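Local coordinates for protein probable AP endonuclease (African swine fever virus, PDB 6KI3) that binds three zinc ions and probably cleaves DNA on the 5' side of abasic sites during repair, also removing mismatched 3' ends as an exonuclease, at residues A[145-150]-A[221-226]. Sequence-based numbering, arbitrary orientation.
Sequences YLETPH and MFHLND. With ZN (zinc ion), chain J; ZN (zinc ion), chain K; nucleotides of chain C.
The CA atoms of Y145 and M221 lie 7.7 Å apart, and both residues direct their side chains into the TIM barrel toward each other. Strands 143-147 and 220-227 are not paired directly; strand 179-184 lies between them and pairs in parallel with both. M221 SD sits over one face of the Y145 ring, 3.8 Å from its centroid, in a Met-aromatic contact, and M221 CG adds a CH-pi contact over the same face. Two residues further along each strand, E147 and H223 share a zinc ion, bound by E147 OE1 at 2.1 Å and H223 ND1 at 2.3 Å. E147 OE1 lies in the H223 ring plane, 3.2 Å from H223 ND1; the shared metal, not a hydrogen bond, joins them. The E147 chain is extended, with CG anti to the backbone N (chi1 -177°), reaching the metals. E147 OE2 bridges to a second zinc at 2.1 Å. The 5'-phosphate of the abasic-site analogue in chain C spans both ions. D184 and E276 complete the protein ligands of the first zinc; H83 and H120 those of the second. H223 NE2 is hydrogen-bonded to Q48. C182 of strand 179-184 touches Y145, M221 and H223, while I274 of strand 272-275 packs on M221 and H223.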
loop_
_atom_site.group_PDB
_atom_site.type_symbol
_atom_site.label_atom_id
_atom_site.label_comp_id
_atom_site.label_asym_id
_atom_site.label_seq_id
_atom_site.Cartn_x
_atom_site.Cartn_y
_atom_site.Cartn_z
ATOM N N TYR A 145 -4.425 -7.174 2.646
ATOM C CA TYR A 145 -4.763 -6.193 1.620
ATOM C C TYR A 145 -4.244 -6.692 0.277
ATOM O O TYR A 145 -3.030 -6.782 0.067
ATOM C CB TYR A 145 -4.177 -4.823 1.957
ATOM C CG TYR A 145 -4.890 -4.104 3.079
ATOM C CD1 TYR A 145 -6.052 -3.382 2.838
ATOM C CD2 TYR A 145 -4.397 -4.138 4.377
ATOM C CE1 TYR A 145 -6.706 -2.720 3.857
ATOM C CE2 TYR A 145 -5.045 -3.477 5.405
ATOM C CZ TYR A 145 -6.199 -2.770 5.139
ATOM O OH TYR A 145 -6.849 -2.110 6.156
ATOM N N LEU A 146 -5.162 -7.012 -0.632
ATOM C CA LEU A 146 -4.789 -7.449 -1.971
ATOM C C LEU A 146 -4.526 -6.225 -2.841
ATOM O O LEU A 146 -5.416 -5.390 -3.033
ATOM C CB LEU A 146 -5.886 -8.322 -2.574
ATOM C CG LEU A 146 -6.242 -9.577 -1.775
ATOM C CD1 LEU A 146 -7.278 -10.410 -2.513
ATOM C CD2 LEU A 146 -4.996 -10.399 -1.480
ATOM N N GLU A 147 -3.307 -6.120 -3.364
ATOM C CA GLU A 147 -2.889 -4.938 -4.105
ATOM C C GLU A 147 -3.175 -5.099 -5.592
ATOM O O GLU A 147 -3.003 -6.182 -6.159
ATOM C CB GLU A 147 -1.399 -4.665 -3.888
ATOM C CG GLU A 147 -0.899 -3.401 -4.574
ATOM C CD GLU A 147 0.546 -3.084 -4.248
ATOM O OE1 GLU A 147 1.087 -2.122 -4.829
ATOM O OE2 GLU A 147 1.142 -3.792 -3.410
ATOM N N THR A 148 -3.618 -4.013 -6.214
ATOM C CA THR A 148 -3.809 -3.979 -7.656
ATOM C C THR A 148 -2.469 -4.191 -8.353
ATOM O O THR A 148 -1.536 -3.402 -8.135
ATOM C CB THR A 148 -4.421 -2.647 -8.086
ATOM O OG1 THR A 148 -3.586 -1.571 -7.639
ATOM C CG2 THR A 148 -5.812 -2.480 -7.490
ATOM N N PRO A 149 -2.319 -5.232 -9.171
ATOM C CA PRO A 149 -1.024 -5.479 -9.817
ATOM C C PRO A 149 -0.852 -4.702 -11.112
ATOM O O PRO A 149 -1.676 -3.846 -11.452
ATOM C CB PRO A 149 -1.054 -6.988 -10.073
ATOM C CG PRO A 149 -2.501 -7.271 -10.317
ATOM C CD PRO A 149 -3.281 -6.317 -9.433
ATOM N N HIS A 150 0.219 -4.999 -11.842
ATOM C CA HIS A 150 0.491 -4.362 -13.123
ATOM C C HIS A 150 0.966 -5.416 -14.110
ATOM O O HIS A 150 1.904 -6.165 -13.820
ATOM C CB HIS A 150 1.541 -3.252 -12.978
ATOM C CG HIS A 150 2.849 -3.727 -12.427
ATOM N ND1 HIS A 150 3.868 -4.191 -13.229
ATOM C CD2 HIS A 150 3.300 -3.821 -11.153
ATOM C CE1 HIS A 150 4.892 -4.548 -12.475
ATOM N NE2 HIS A 150 4.573 -4.332 -11.212
ATOM N N MET A 221 -7.272 0.525 1.334
ATOM C CA MET A 221 -6.113 1.380 1.541
ATOM C C MET A 221 -5.541 1.769 0.184
ATOM O O MET A 221 -5.880 1.184 -0.847
ATOM C CB MET A 221 -5.042 0.691 2.398
ATOM C CG MET A 221 -4.345 -0.466 1.706
ATOM S SD MET A 221 -2.952 -1.090 2.662
ATOM C CE MET A 221 -1.796 0.269 2.500
ATOM N N PHE A 222 -4.655 2.764 0.187
ATOM C CA PHE A 222 -4.161 3.349 -1.052
ATOM C C PHE A 222 -2.647 3.486 -1.044
ATOM O O PHE A 222 -2.041 3.812 -0.018
ATOM C CB PHE A 222 -4.787 4.722 -1.301
ATOM C CG PHE A 222 -6.201 4.657 -1.787
ATOM C CD1 PHE A 222 -7.253 4.626 -0.891
ATOM C CD2 PHE A 222 -6.476 4.619 -3.144
ATOM C CE1 PHE A 222 -8.553 4.562 -1.337
ATOM C CE2 PHE A 222 -7.778 4.556 -3.598
ATOM C CZ PHE A 222 -8.818 4.528 -2.693
ATOM N N HIS A 223 -2.050 3.237 -2.207
ATOM C CA HIS A 223 -0.666 3.591 -2.501
ATOM C C HIS A 223 -0.702 4.766 -3.471
ATOM O O HIS A 223 -1.036 4.594 -4.648
ATOM C CB HIS A 223 0.096 2.409 -3.097
ATOM C CG HIS A 223 0.388 1.316 -2.119
ATOM N ND1 HIS A 223 0.806 0.061 -2.509
ATOM C CD2 HIS A 223 0.331 1.289 -0.766
ATOM C CE1 HIS A 223 0.990 -0.692 -1.440
ATOM N NE2 HIS A 223 0.708 0.029 -0.370
ATOM N N LEU A 224 -0.374 5.959 -2.976
ATOM C CA LEU A 224 -0.423 7.179 -3.785
ATOM C C LEU A 224 0.902 7.320 -4.522
ATOM O O LEU A 224 1.859 7.911 -4.020
ATOM C CB LEU A 224 -0.713 8.396 -2.914
ATOM C CG LEU A 224 -2.052 8.401 -2.175
ATOM C CD1 LEU A 224 -2.312 9.762 -1.543
ATOM C CD2 LEU A 224 -3.186 8.013 -3.111
ATOM N N ASN A 225 0.954 6.778 -5.736
ATOM C CA ASN A 225 2.169 6.779 -6.540
ATOM C C ASN A 225 1.868 7.316 -7.929
ATOM O O ASN A 225 0.943 6.841 -8.597
ATOM C CB ASN A 225 2.767 5.372 -6.654
ATOM C CG ASN A 225 3.083 4.758 -5.307
ATOM O OD1 ASN A 225 3.483 5.452 -4.372
ATOM N ND2 ASN A 225 2.907 3.446 -5.201
ATOM N N ASP A 226 2.646 8.304 -8.359
ATOM C CA ASP A 226 2.686 8.656 -9.766
ATOM C C ASP A 226 3.531 7.626 -10.511
ATOM O O ASP A 226 4.290 6.861 -9.910
ATOM C CB ASP A 226 3.252 10.065 -9.954
ATOM C CG ASP A 226 2.740 10.739 -11.214
ATOM O OD1 ASP A 226 2.604 10.051 -12.246
ATOM O OD2 ASP A 226 2.476 11.960 -11.171
HETATM ZN ZN ZN J . 2.410 -0.614 -4.070
HETATM ZN ZN ZN K . 3.278 -3.627 -3.452
ATOM O "O5'" 3DR C 1 6.124 -1.107 -4.546
ATOM P P 3DR C 1 5.075 -1.923 -5.453
ATOM O OP1 3DR C 1 4.829 -3.189 -4.671
ATOM O OP2 3DR C 1 3.891 -0.993 -5.533
ATOM O OP3 3DR C 1 5.800 -2.142 -6.759
ATOM C "C2'" 3DR C 1 8.701 -0.629 -0.999
ATOM C "C5'" 3DR C 1 7.203 -1.767 -3.889
ATOM C "C4'" 3DR C 1 8.150 -0.704 -3.347
ATOM O "O4'" 3DR C 1 7.385 0.329 -2.724
ATOM C "C1'" 3DR C 1 7.827 0.556 -1.385
ATOM C "C3'" 3DR C 1 9.109 -1.265 -2.312
ATOM O "O3'" 3DR C 1 10.436 -0.844 -2.631
#